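PDB 5BY3: BtGH115A from Bacteroides thetaiotaomicron, which is a family GH115 4-O-methyl-alpha-glucuronidase, a glycoside hydrolase with specificity for decorated arabinogalactans. Local coordinates for residues Phe376-Arg382 against Asp423-Gln427; Lys517-Glu523 against Gln577-Lys583; Ala591-Ser595 against Val624-Val628; Glu671-Gly675 against Ile759-Glu764. One frame throughout, in Å; residues are numbered along the deposited sequence.

Interaction 1: residues Phe376-Arg382 against Asp423-Gln427; sequences FPTAEER and DQGIQ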
loop_
_atom_site.group_PDB
_atom_site.type_symbol
_atom_site.label_atom_id
_atom_site.label_comp_id
_atom_site.label_asym_id
_atom_site.label_seq_id
_atom_site.Cartn_x
_atom_site.Cartn_y
_atom_site.Cartn_z
ATOM N N PHE A 376 -15.113 -8.953 -0.212
ATOM C CA PHE A 376 -15.492 -8.503 -1.554
ATOM C C PHE A 376 -17.022 -8.321 -1.693
ATOM O O PHE A 376 -17.785 -9.169 -1.200
ATOM C CB PHE A 376 -14.951 -9.490 -2.588
ATOM C CG PHE A 376 -13.460 -9.540 -2.634
ATOM C CD1 PHE A 376 -12.748 -10.421 -1.800
ATOM C CD2 PHE A 376 -12.741 -8.671 -3.484
ATOM C CE1 PHE A 376 -11.349 -10.448 -1.826
ATOM C CE2 PHE A 376 -11.354 -8.690 -3.494
ATOM C CZ PHE A 376 -10.656 -9.600 -2.678
ATOM N N PRO A 377 -17.466 -7.227 -2.369
ATOM C CA PRO A 377 -18.892 -6.850 -2.392
ATOM C C PRO A 377 -19.747 -7.920 -3.018
ATOM O O PRO A 377 -19.406 -8.415 -4.106
ATOM C CB PRO A 377 -18.937 -5.591 -3.270
ATOM C CG PRO A 377 -17.521 -5.171 -3.462
ATOM C CD PRO A 377 -16.669 -6.384 -3.285
ATOM N N THR A 378 -20.824 -8.290 -2.312
ATOM C CA THR A 378 -21.897 -9.108 -2.895
ATOM C C THR A 378 -22.603 -8.249 -3.945
ATOM O O THR A 378 -22.583 -7.005 -3.840
ATOM C CB THR A 378 -22.931 -9.595 -1.864
ATOM O OG1 THR A 378 -23.711 -8.483 -1.405
ATOM C CG2 THR A 378 -22.269 -10.343 -0.673
ATOM N N ALA A 379 -23.206 -8.916 -4.938
ATOM C CA ALA A 379 -23.898 -8.284 -6.085
ATOM C C ALA A 379 -24.794 -7.157 -5.629
ATOM O O ALA A 379 -24.875 -6.108 -6.278
ATOM C CB ALA A 379 -24.693 -9.318 -6.865
ATOM N N GLU A 380 -25.408 -7.366 -4.471
ATOM C CA GLU A 380 -26.212 -6.344 -3.800
ATOM C C GLU A 380 -25.363 -5.085 -3.487
ATOM O O GLU A 380 -25.636 -4.002 -4.043
ATOM C CB GLU A 380 -26.947 -6.960 -2.564
ATOM C CG GLU A 380 -27.687 -6.019 -1.593
ATOM C CD GLU A 380 -28.403 -4.831 -2.249
ATOM O OE1 GLU A 380 -29.076 -4.995 -3.297
ATOM O OE2 GLU A 380 -28.285 -3.705 -1.708
ATOM N N GLU A 381 -24.328 -5.269 -2.649
ATOM C CA GLU A 381 -23.424 -4.208 -2.170
ATOM C C GLU A 381 -22.792 -3.498 -3.330
ATOM O O GLU A 381 -22.640 -2.286 -3.316
ATOM C CB GLU A 381 -22.334 -4.778 -1.251
ATOM C CG GLU A 381 -22.815 -5.205 0.136
ATOM C CD GLU A 381 -21.964 -6.314 0.769
ATOM O OE1 GLU A 381 -21.299 -7.087 0.055
ATOM O OE2 GLU A 381 -21.970 -6.451 2.010
ATOM N N ARG A 382 -22.460 -4.261 -4.355
ATOM C CA ARG A 382 -21.926 -3.694 -5.566
ATOM C C ARG A 382 -22.864 -2.700 -6.297
ATOM O O ARG A 382 -22.404 -1.648 -6.764
ATOM C CB ARG A 382 -21.481 -4.826 -6.476
ATOM C CG ARG A 382 -20.823 -4.359 -7.746
ATOM C CD ARG A 382 -20.166 -5.526 -8.439
ATOM N NE ARG A 382 -19.426 -4.965 -9.557
ATOM C CZ ARG A 382 -18.601 -5.635 -10.347
ATOM N NH1 ARG A 382 -18.378 -6.935 -10.171
ATOM N NH2 ARG A 382 -17.997 -4.978 -11.325
ATOM N N ASP A 423 -11.894 -5.705 -10.041
ATOM C CA ASP A 423 -12.717 -6.639 -10.799
ATOM C C ASP A 423 -13.991 -7.055 -10.004
ATOM O O ASP A 423 -15.089 -7.175 -10.552
ATOM C CB ASP A 423 -11.878 -7.870 -11.190
ATOM C CG ASP A 423 -10.930 -7.614 -12.370
ATOM O OD1 ASP A 423 -10.967 -6.529 -13.002
ATOM O OD2 ASP A 423 -10.142 -8.544 -12.687
ATOM N N GLN A 424 -13.839 -7.242 -8.704
ATOM C CA GLN A 424 -14.988 -7.513 -7.858
ATOM C C GLN A 424 -15.797 -6.258 -7.531
ATOM O O GLN A 424 -16.668 -6.299 -6.684
ATOM C CB GLN A 424 -14.593 -8.272 -6.582
ATOM C CG GLN A 424 -13.990 -9.666 -6.807
ATOM C CD GLN A 424 -14.905 -10.641 -7.534
ATOM O OE1 GLN A 424 -14.492 -11.331 -8.475
ATOM N NE2 GLN A 424 -16.151 -10.696 -7.110
ATOM N N GLY A 425 -15.530 -5.150 -8.210
ATOM C CA GLY A 425 -16.385 -3.984 -8.073
ATOM C C GLY A 425 -16.036 -2.996 -6.970
ATOM O O GLY A 425 -16.837 -2.102 -6.689
ATOM N N ILE A 426 -14.849 -3.130 -6.355
ATOM C CA ILE A 426 -14.357 -2.091 -5.419
ATOM C C ILE A 426 -13.676 -0.991 -6.264
ATOM O O ILE A 426 -12.490 -1.106 -6.600
ATOM C CB ILE A 426 -13.421 -2.668 -4.335
ATOM C CG1 ILE A 426 -14.148 -3.752 -3.541
ATOM C CG2 ILE A 426 -12.870 -1.558 -3.442
ATOM C CD1 ILE A 426 -13.345 -4.503 -2.487
ATOM N N GLN A 427 -14.435 0.052 -6.618
ATOM C CA GLN A 427 -13.996 1.038 -7.621
ATOM C C GLN A 427 -14.175 2.503 -7.215
ATOM O O GLN A 427 -13.874 3.437 -7.986
ATOM C CB GLN A 427 -14.726 0.817 -8.945
ATOM C CG GLN A 427 -14.679 -0.592 -9.513
ATOM C CD GLN A 427 -15.213 -0.685 -10.946
ATOM O OE1 GLN A 427 -15.662 0.303 -11.546
ATOM N NE2 GLN A 427 -15.155 -1.879 -11.500
#
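A Schellman motif closes helix 411-423 in the TIM-barrel region, and F376 and P377, ahead of the short helix 379-383, and R382 within it pack against the turn. G425, with phi at 89°, is the C-prime residue; a CB there would clash with R382 NE, so the bare backbone suits both the turn and its neighbour. F376 adopts the m rotamer and brings CD2 to 3.6 Å from CB of Q424, whose chi1 and chi2 are both m. P377 lies over the turn, its CD 3.4 Å from Q424 O and 3.7 Å from I426 CG1, and W365 of strand 362-366 touches both P377 and I426. T378 is the N-cap of helix 379-383; its N donates to E381 OE1 at 2.7 Å. One turn along, R382 is extended, with chi1 to chi3 all t, so that one guanidinium face lies over the backbone of Q424 and G425. R382 NE stands 3.5 Å from G425 CA, and R382 NH1 makes a weak hydrogen bond of 3.3 Å to D423 O.

Interaction 2: residues Lys517-Glu523 against Gln577-Lys583; sequences KDLPWSE and QLARHDK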
loop_
_atom_site.group_PDB
_atom_site.type_symbol
_atom_site.label_atom_id
_atom_site.label_comp_id
_atom_site.label_asym_id
_atom_site.label_seq_id
_atom_site.Cartn_x
_atom_site.Cartn_y
_atom_site.Cartn_z
ATOM N N LYS A 517 13.625 -16.631 19.042
ATOM C CA LYS A 517 13.688 -18.093 19.013
ATOM C C LYS A 517 13.783 -18.626 17.585
ATOM O O LYS A 517 13.388 -17.941 16.643
ATOM C CB LYS A 517 12.478 -18.700 19.735
ATOM C CG LYS A 517 11.136 -18.366 19.079
ATOM C CD LYS A 517 10.082 -17.953 20.099
ATOM C CE LYS A 517 9.193 -19.124 20.406
ATOM N NZ LYS A 517 8.555 -19.578 19.134
ATOM N N ASP A 518 14.296 -19.852 17.447
ATOM C CA ASP A 518 14.457 -20.535 16.156
ATOM C C ASP A 518 13.236 -20.404 15.232
ATOM O O ASP A 518 12.077 -20.563 15.651
ATOM C CB ASP A 518 14.727 -22.051 16.347
ATOM C CG ASP A 518 15.993 -22.362 17.160
ATOM O OD1 ASP A 518 16.773 -21.447 17.537
ATOM O OD2 ASP A 518 16.194 -23.570 17.412
ATOM N N LEU A 519 13.519 -20.141 13.971
ATOM C CA LEU A 519 12.559 -20.344 12.914
ATOM C C LEU A 519 12.638 -21.831 12.625
ATOM O O LEU A 519 13.714 -22.406 12.812
ATOM C CB LEU A 519 12.944 -19.502 11.698
ATOM C CG LEU A 519 12.764 -18.006 11.980
ATOM C CD1 LEU A 519 13.792 -17.225 11.225
ATOM C CD2 LEU A 519 11.364 -17.532 11.624
ATOM N N PRO A 520 11.509 -22.475 12.211
ATOM C CA PRO A 520 11.591 -23.945 12.000
ATOM C C PRO A 520 12.249 -24.317 10.656
ATOM O O PRO A 520 11.602 -24.925 9.767
ATOM C CB PRO A 520 10.118 -24.404 12.077
ATOM C CG PRO A 520 9.284 -23.173 11.760
ATOM C CD PRO A 520 10.135 -21.943 12.021
ATOM N N TRP A 521 13.521 -23.928 10.499
ATOM C CA TRP A 521 14.258 -24.178 9.260
ATOM C C TRP A 521 15.552 -24.970 9.540
ATOM O O TRP A 521 16.129 -24.852 10.613
ATOM C CB TRP A 521 14.575 -22.866 8.529
ATOM C CG TRP A 521 13.422 -21.937 8.176
ATOM C CD1 TRP A 521 12.061 -22.241 8.094
ATOM C CD2 TRP A 521 13.533 -20.549 7.820
ATOM N NE1 TRP A 521 11.342 -21.107 7.734
ATOM C CE2 TRP A 521 12.219 -20.062 7.576
ATOM C CE3 TRP A 521 14.617 -19.660 7.708
ATOM C CZ2 TRP A 521 11.980 -18.751 7.206
ATOM C CZ3 TRP A 521 14.378 -18.387 7.369
ATOM C CH2 TRP A 521 13.075 -17.927 7.093
ATOM N N SER A 522 15.994 -25.780 8.583
ATOM C CA SER A 522 17.229 -26.551 8.726
ATOM C C SER A 522 18.464 -25.683 8.546
ATOM O O SER A 522 18.387 -24.630 7.938
ATOM C CB SER A 522 17.279 -27.611 7.649
ATOM O OG SER A 522 17.446 -26.964 6.392
ATOM N N GLU A 523 19.604 -26.152 9.039
ATOM C CA GLU A 523 20.909 -25.556 8.744
ATOM C C GLU A 523 21.137 -25.258 7.268
ATOM O O GLU A 523 21.553 -24.140 6.902
ATOM C CB GLU A 523 22.047 -26.406 9.297
ATOM C CG GLU A 523 23.178 -25.509 9.792
ATOM C CD GLU A 523 24.477 -26.234 10.113
ATOM O OE1 GLU A 523 24.415 -27.399 10.550
ATOM O OE2 GLU A 523 25.549 -25.607 9.960
ATOM N N GLN A 577 20.828 -17.737 15.450
ATOM C CA GLN A 577 20.212 -19.063 15.546
ATOM C C GLN A 577 21.280 -20.165 15.441
ATOM O O GLN A 577 21.248 -21.143 16.205
ATOM C CB GLN A 577 19.101 -19.256 14.517
ATOM C CG GLN A 577 18.605 -20.694 14.402
ATOM C CD GLN A 577 17.237 -20.813 13.778
ATOM O OE1 GLN A 577 16.511 -19.829 13.637
ATOM N NE2 GLN A 577 16.867 -22.023 13.413
ATOM N N LEU A 578 22.213 -19.998 14.496
ATOM C CA LEU A 578 23.356 -20.915 14.355
ATOM C C LEU A 578 24.239 -20.888 15.599
ATOM O O LEU A 578 24.687 -21.945 16.021
ATOM C CB LEU A 578 24.174 -20.618 13.113
ATOM C CG LEU A 578 23.502 -20.761 11.750
ATOM C CD1 LEU A 578 24.401 -20.125 10.720
ATOM C CD2 LEU A 578 23.151 -22.198 11.401
ATOM N N ALA A 579 24.404 -19.706 16.208
ATOM C CA ALA A 579 25.192 -19.520 17.431
ATOM C C ALA A 579 24.635 -20.207 18.682
ATOM O O ALA A 579 25.404 -20.811 19.426
ATOM C CB ALA A 579 25.423 -18.037 17.699
ATOM N N ARG A 580 23.324 -20.083 18.920
ATOM C CA ARG A 580 22.603 -20.844 19.962
ATOM C C ARG A 580 22.896 -22.330 19.902
ATOM O O ARG A 580 22.943 -22.981 20.937
ATOM C CB ARG A 580 21.067 -20.662 19.839
ATOM C CG ARG A 580 20.527 -19.338 20.383
ATOM C CD ARG A 580 19.007 -19.357 20.559
ATOM N NE ARG A 580 18.266 -19.428 19.285
ATOM C CZ ARG A 580 17.947 -18.378 18.533
ATOM N NH1 ARG A 580 18.306 -17.136 18.883
ATOM N NH2 ARG A 580 17.283 -18.566 17.409
ATOM N N HIS A 581 23.015 -22.874 18.687
ATOM C CA HIS A 581 23.297 -24.301 18.503
ATOM C C HIS A 581 24.800 -24.610 18.293
ATOM O O HIS A 581 25.134 -25.689 17.820
ATOM C CB HIS A 581 22.460 -24.891 17.346
ATOM C CG HIS A 581 20.992 -24.921 17.615
ATOM N ND1 HIS A 581 20.162 -23.848 17.342
ATOM C CD2 HIS A 581 20.201 -25.893 18.129
ATOM C CE1 HIS A 581 18.923 -24.156 17.688
ATOM N NE2 HIS A 581 18.918 -25.394 18.158
ATOM N N ASP A 582 25.688 -23.672 18.651
ATOM C CA ASP A 582 27.139 -23.926 18.735
ATOM C C ASP A 582 27.697 -24.237 17.337
ATOM O O ASP A 582 28.562 -25.105 17.163
ATOM C CB ASP A 582 27.405 -25.077 19.746
ATOM C CG ASP A 582 28.704 -24.923 20.524
ATOM O OD1 ASP A 582 28.810 -23.964 21.330
ATOM O OD2 ASP A 582 29.597 -25.793 20.360
ATOM N N LYS A 583 27.171 -23.521 16.344
ATOM C CA LYS A 583 27.531 -23.725 14.934
ATOM C C LYS A 583 28.067 -22.448 14.270
ATOM O O LYS A 583 28.329 -22.437 13.042
ATOM C CB LYS A 583 26.328 -24.250 14.145
ATOM C CG LYS A 583 25.733 -25.486 14.749
ATOM C CD LYS A 583 25.144 -26.423 13.732
ATOM C CE LYS A 583 25.525 -27.835 14.150
ATOM N NZ LYS A 583 24.403 -28.771 13.908
#
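K517 opens the contact through its backbone: its CA lies over one face of the R580 guanidinium, while its CA-to-CB bond points away. D518 follows, with a CB that points sideways but a carboxylate that comes nearer. Its OD1 forms a salt bridge with R580, accepting hydrogen bonds from NH2 at 2.9 Å and NE at 3.1 Å. At L519 the backbone itself is read by the amide of Q577: L519 N donates to Q577 OE1 at 3.0 Å, and Q577 NE2 donates to L519 O at 3.2 Å, so one side chain satisfies both polar groups of a residue in irregular structure. P520 then centres an inverse gamma turn that redirects the chain to W521, which rests on R529 of helix 523-543. S522 is the N-cap of that helix, and E523 begins it, placing CG 3.7 Å from CD2 of L578 and OE1 in a long salt bridge, 3.6 Å, to K583 NZ. On the other side of the contact H581 ND1 bonds back to Q577 O at 3.1 Å. The loop that starts one helix is thus fastened to the C-terminal end of the next, helix 552-580, which finishes in a Schellman motif with D582 at C-prime.

Interaction 3: residues Ala591-Ser595 against Val624-Val628; sequences AAYDS and VFNRV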
loop_
_atom_site.group_PDB
_atom_site.type_symbol
_atom_site.label_atom_id
_atom_site.label_comp_id
_atom_site.label_asym_id
_atom_site.label_seq_id
_atom_site.Cartn_x
_atom_site.Cartn_y
_atom_site.Cartn_z
ATOM N N ALA A 591 27.929 -7.991 14.900
ATOM C CA ALA A 591 28.477 -7.209 13.795
ATOM C C ALA A 591 27.370 -6.782 12.804
ATOM O O ALA A 591 27.310 -5.608 12.370
ATOM C CB ALA A 591 29.616 -7.954 13.091
ATOM N N ALA A 592 26.506 -7.746 12.489
ATOM C CA ALA A 592 25.331 -7.569 11.636
ATOM C C ALA A 592 24.413 -6.500 12.200
ATOM O O ALA A 592 23.974 -5.616 11.456
ATOM C CB ALA A 592 24.583 -8.884 11.481
ATOM N N TYR A 593 24.149 -6.582 13.510
ATOM C CA TYR A 593 23.467 -5.523 14.237
ATOM C C TYR A 593 24.181 -4.184 13.987
ATOM O O TYR A 593 23.528 -3.216 13.591
ATOM C CB TYR A 593 23.381 -5.835 15.751
ATOM C CG TYR A 593 22.727 -4.720 16.554
ATOM C CD1 TYR A 593 23.487 -3.613 17.020
ATOM C CD2 TYR A 593 21.360 -4.753 16.849
ATOM C CE1 TYR A 593 22.897 -2.572 17.731
ATOM C CE2 TYR A 593 20.755 -3.731 17.575
ATOM C CZ TYR A 593 21.523 -2.643 18.011
ATOM O OH TYR A 593 20.926 -1.619 18.713
ATOM N N ASP A 594 25.506 -4.129 14.183
ATOM C CA ASP A 594 26.247 -2.858 14.082
ATOM C C ASP A 594 26.103 -2.298 12.683
ATOM O O ASP A 594 25.962 -1.082 12.487
ATOM C CB ASP A 594 27.731 -2.992 14.494
ATOM C CG ASP A 594 27.913 -3.190 16.006
ATOM O OD1 ASP A 594 27.045 -2.698 16.782
ATOM O OD2 ASP A 594 28.919 -3.856 16.413
ATOM N N SER A 595 26.050 -3.202 11.720
ATOM C CA SER A 595 25.947 -2.779 10.329
ATOM C C SER A 595 24.600 -2.060 9.983
ATOM O O SER A 595 24.604 -1.021 9.303
ATOM C CB SER A 595 26.282 -3.951 9.406
ATOM O OG SER A 595 26.090 -3.557 8.068
ATOM N N VAL A 624 12.698 -7.946 18.780
ATOM C CA VAL A 624 13.332 -8.347 17.527
ATOM C C VAL A 624 14.417 -7.351 17.016
ATOM O O VAL A 624 15.375 -7.816 16.372
ATOM C CB VAL A 624 12.271 -8.704 16.442
ATOM C CG1 VAL A 624 11.611 -7.466 15.858
ATOM C CG2 VAL A 624 12.861 -9.534 15.312
ATOM N N PHE A 625 14.291 -6.036 17.305
ATOM C CA PHE A 625 15.245 -5.041 16.778
ATOM C C PHE A 625 16.507 -4.851 17.631
ATOM O O PHE A 625 17.404 -4.080 17.260
ATOM C CB PHE A 625 14.582 -3.658 16.553
ATOM C CG PHE A 625 13.356 -3.692 15.685
ATOM C CD1 PHE A 625 13.444 -3.974 14.306
ATOM C CD2 PHE A 625 12.105 -3.470 16.228
ATOM C CE1 PHE A 625 12.310 -4.029 13.504
ATOM C CE2 PHE A 625 10.959 -3.514 15.414
ATOM C CZ PHE A 625 11.064 -3.781 14.061
ATOM N N ASN A 626 16.563 -5.509 18.782
ATOM C CA ASN A 626 17.706 -5.380 19.693
ATOM C C ASN A 626 18.897 -6.246 19.259
ATOM O O ASN A 626 18.740 -7.115 18.402
ATOM C CB ASN A 626 17.285 -5.821 21.101
ATOM C CG ASN A 626 16.302 -4.875 21.753
ATOM O OD1 ASN A 626 15.473 -5.310 22.553
ATOM N ND2 ASN A 626 16.391 -3.580 21.431
ATOM N N ARG A 627 20.077 -6.065 19.879
ATOM C CA ARG A 627 21.097 -7.130 19.761
ATOM C C ARG A 627 20.460 -8.337 20.389
ATOM O O ARG A 627 19.652 -8.207 21.311
ATOM C CB ARG A 627 22.382 -6.850 20.496
ATOM C CG ARG A 627 23.306 -5.873 19.844
ATOM C CD ARG A 627 24.398 -5.443 20.836
ATOM N NE ARG A 627 25.222 -4.408 20.211
ATOM C CZ ARG A 627 25.069 -3.090 20.375
ATOM N NH1 ARG A 627 24.117 -2.573 21.172
ATOM N NH2 ARG A 627 25.876 -2.273 19.704
ATOM N N VAL A 628 20.833 -9.506 19.896
ATOM C CA VAL A 628 20.234 -10.740 20.364
ATOM C C VAL A 628 20.835 -11.207 21.707
ATOM O O VAL A 628 22.070 -11.302 21.865
ATOM C CB VAL A 628 20.331 -11.838 19.282
ATOM C CG1 VAL A 628 19.765 -13.143 19.794
ATOM C CG2 VAL A 628 19.561 -11.421 18.049
#
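A CH-pi contact between Y593 and R627 pins an irregular loop to helix 587-603 in the helical part of the chain. Y593, the residue most covered here, extends its t rotamer toward the loop, and R627 lies across the ring: CG sits 3.6 Å from the ring centroid, only 13° off the normal. The arginine follows the aromatic surface outward, so that its guanidinium also turns a face to Y593, with R627 CZ 3.5 Å from Y593 CE1. Loop backbone meets one corner of the ring: Y593 CE2 is 3.3 Å from R627 N, on the face that R627 CG covers, and 3.4 Å from F625 O, at the edge near the ring plane. The phenol OH is hydrogen-bonded to K618 NZ. Helix 552-580 adds a further anchor, since K572 NZ bonds the carbonyl oxygens of both V624 and N626. The exposed R627 is met by the next helix residue: D594 OD1 accepts a salt-bridge hydrogen bond from R627 NH2 at 3.2 Å.

Interaction 4: residues Glu671-Gly675 against Ile759-Glu764; sequences EIKKG and IKALDE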
loop_
_atom_site.group_PDB
_atom_site.type_symbol
_atom_site.label_atom_id
_atom_site.label_comp_id
_atom_site.label_asym_id
_atom_site.label_seq_id
_atom_site.Cartn_x
_atom_site.Cartn_y
_atom_site.Cartn_z
ATOM N N GLU A 671 -3.509 -19.392 -10.154
ATOM C CA GLU A 671 -4.918 -19.471 -9.757
ATOM C C GLU A 671 -5.594 -20.649 -10.424
ATOM O O GLU A 671 -5.586 -20.754 -11.641
ATOM C CB GLU A 671 -5.677 -18.185 -10.091
ATOM C CG GLU A 671 -7.150 -18.236 -9.674
ATOM C CD GLU A 671 -7.997 -17.079 -10.208
ATOM O OE1 GLU A 671 -7.595 -16.442 -11.217
ATOM O OE2 GLU A 671 -9.088 -16.822 -9.628
ATOM N N ILE A 672 -6.159 -21.547 -9.629
ATOM C CA ILE A 672 -6.985 -22.621 -10.187
ATOM C C ILE A 672 -8.394 -22.121 -10.067
ATOM O O ILE A 672 -8.884 -21.907 -8.957
ATOM C CB ILE A 672 -6.827 -23.953 -9.439
ATOM C CG1 ILE A 672 -5.351 -24.315 -9.314
ATOM C CG2 ILE A 672 -7.615 -25.051 -10.134
ATOM C CD1 ILE A 672 -5.062 -25.378 -8.266
ATOM N N LYS A 673 -9.033 -21.902 -11.211
ATOM C CA LYS A 673 -10.396 -21.368 -11.226
ATOM C C LYS A 673 -11.301 -22.435 -10.647
ATOM O O LYS A 673 -10.945 -23.629 -10.654
ATOM C CB LYS A 673 -10.852 -20.971 -12.645
ATOM C CG LYS A 673 -10.010 -19.916 -13.361
ATOM C CD LYS A 673 -10.131 -18.548 -12.702
ATOM C CE LYS A 673 -9.619 -17.422 -13.592
ATOM N NZ LYS A 673 -9.786 -16.097 -12.914
ATOM N N LYS A 674 -12.436 -21.986 -10.109
ATOM C CA LYS A 674 -13.499 -22.839 -9.565
ATOM C C LYS A 674 -13.816 -23.946 -10.560
ATOM O O LYS A 674 -13.909 -23.692 -11.761
ATOM C CB LYS A 674 -14.759 -21.993 -9.292
ATOM C CG LYS A 674 -15.837 -22.678 -8.469
ATOM C CD LYS A 674 -16.924 -21.688 -8.098
ATOM C CE LYS A 674 -18.225 -22.424 -7.796
ATOM N NZ LYS A 674 -19.263 -21.543 -7.195
ATOM N N GLY A 675 -13.934 -25.171 -10.059
ATOM C CA GLY A 675 -14.236 -26.335 -10.896
ATOM C C GLY A 675 -13.096 -26.894 -11.734
ATOM O O GLY A 675 -13.241 -27.988 -12.270
ATOM N N ILE A 759 -5.591 -32.158 -7.652
ATOM C CA ILE A 759 -6.057 -30.993 -6.845
ATOM C C ILE A 759 -7.115 -30.174 -7.608
ATOM O O ILE A 759 -6.808 -29.537 -8.624
ATOM C CB ILE A 759 -4.864 -30.093 -6.389
ATOM C CG1 ILE A 759 -3.921 -30.878 -5.467
ATOM C CG2 ILE A 759 -5.358 -28.846 -5.670
ATOM C CD1 ILE A 759 -2.464 -30.488 -5.562
ATOM N N LYS A 760 -8.352 -30.202 -7.125
ATOM C CA LYS A 760 -9.453 -29.481 -7.762
ATOM C C LYS A 760 -9.944 -28.294 -6.913
ATOM O O LYS A 760 -10.153 -28.445 -5.706
ATOM C CB LYS A 760 -10.605 -30.450 -8.037
ATOM C CG LYS A 760 -11.724 -29.864 -8.880
ATOM C CD LYS A 760 -12.785 -30.889 -9.222
ATOM C CE LYS A 760 -14.040 -30.186 -9.695
ATOM N NZ LYS A 760 -14.918 -31.077 -10.507
ATOM N N ALA A 761 -10.150 -27.132 -7.538
ATOM C CA ALA A 761 -10.697 -25.981 -6.829
ATOM C C ALA A 761 -12.213 -26.038 -6.764
ATOM O O ALA A 761 -12.869 -26.168 -7.810
ATOM C CB ALA A 761 -10.283 -24.695 -7.510
ATOM N N LEU A 762 -12.761 -25.894 -5.552
ATOM C CA LEU A 762 -14.209 -25.789 -5.323
ATOM C C LEU A 762 -14.744 -24.362 -5.200
ATOM O O LEU A 762 -15.929 -24.125 -5.439
ATOM C CB LEU A 762 -14.621 -26.591 -4.079
ATOM C CG LEU A 762 -15.139 -28.031 -4.239
ATOM C CD1 LEU A 762 -14.453 -28.818 -5.355
ATOM C CD2 LEU A 762 -14.995 -28.752 -2.899
ATOM N N ASP A 763 -13.880 -23.424 -4.811
ATOM C CA ASP A 763 -14.280 -22.026 -4.645
ATOM C C ASP A 763 -13.453 -21.118 -5.520
ATOM O O ASP A 763 -12.468 -21.572 -6.140
ATOM C CB ASP A 763 -14.221 -21.618 -3.172
ATOM C CG ASP A 763 -15.152 -22.452 -2.313
ATOM O OD1 ASP A 763 -16.395 -22.309 -2.457
ATOM O OD2 ASP A 763 -14.652 -23.266 -1.510
ATOM N N GLU A 764 -13.861 -19.844 -5.558
ATOM C CA GLU A 764 -13.307 -18.842 -6.453
ATOM C C GLU A 764 -11.775 -18.631 -6.351
ATOM O O GLU A 764 -11.024 -19.210 -7.164
ATOM C CB GLU A 764 -14.098 -17.536 -6.354
ATOM C CG GLU A 764 -14.069 -16.720 -7.646
ATOM C CD GLU A 764 -15.388 -16.025 -7.950
ATOM O OE1 GLU A 764 -16.454 -16.600 -7.660
ATOM O OE2 GLU A 764 -15.364 -14.903 -8.495
#
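I672 lays its side chain over A761, CG2 to CB at 3.8 Å, and reaches further to I759, where its CD1 is 4.3 Å from CG2. Both segments belong to the C-terminal domain, whose sequence family falls in the galactose-binding-like clan, and they leave strands of two different antiparallel sheets: 670-672 pairs with 766-772, whereas 755-761 pairs with 677-682 and 708-713. The isoleucine therefore links the sheets from the interior, and L678 and L768, one from each, also touch it. Beyond I672 the chain crosses over, and the two segments run 96° apart end to end. A761 CB comes within 3.4 Å of both I672 O and K673 O, so a small residue sits at the crossing. G675 N donates to A761 O at 2.7 Å, and the positive phi of this glycine turns the chain toward strand 677-682. K674 passes across the outgoing loop, its CG 3.4 Å from L762 O, and K760 brings CE to 3.5 Å from G675 O. Two charged side chains are paired away from the contact: K673 NZ bridges to E671 OE1 at 2.8 Å, and D763 pairs with R708. With apolar packing inside, one backbone hydrogen bond and no salt bridge between the segments, the contact depends on shape and main-chain fit more than on paired charges.

Interactions 2 and 3 share the helical region, on consecutive helices 552-580 and 587-603, with centres about 16 Å apart; each fastens irregular chain to a helix with an aspartate-arginine salt bridge, helped by a glutamine amide in one and an aromatic face in the other. Interactions 1 and 4 combine apolar packing with side chains laid over backbone, beside a glycine at positive phi, the first between helix 379-383 and the end of helix 411-423 in the TIM barrel, the second between two antiparallel sheets. These two touch, Q424 OE1 lying 3.7 Å from E764 OE2, marking where the TIM-barrel region meets the C-terminal domain. All four are partly buried, with exposed charged residues beside buried ones.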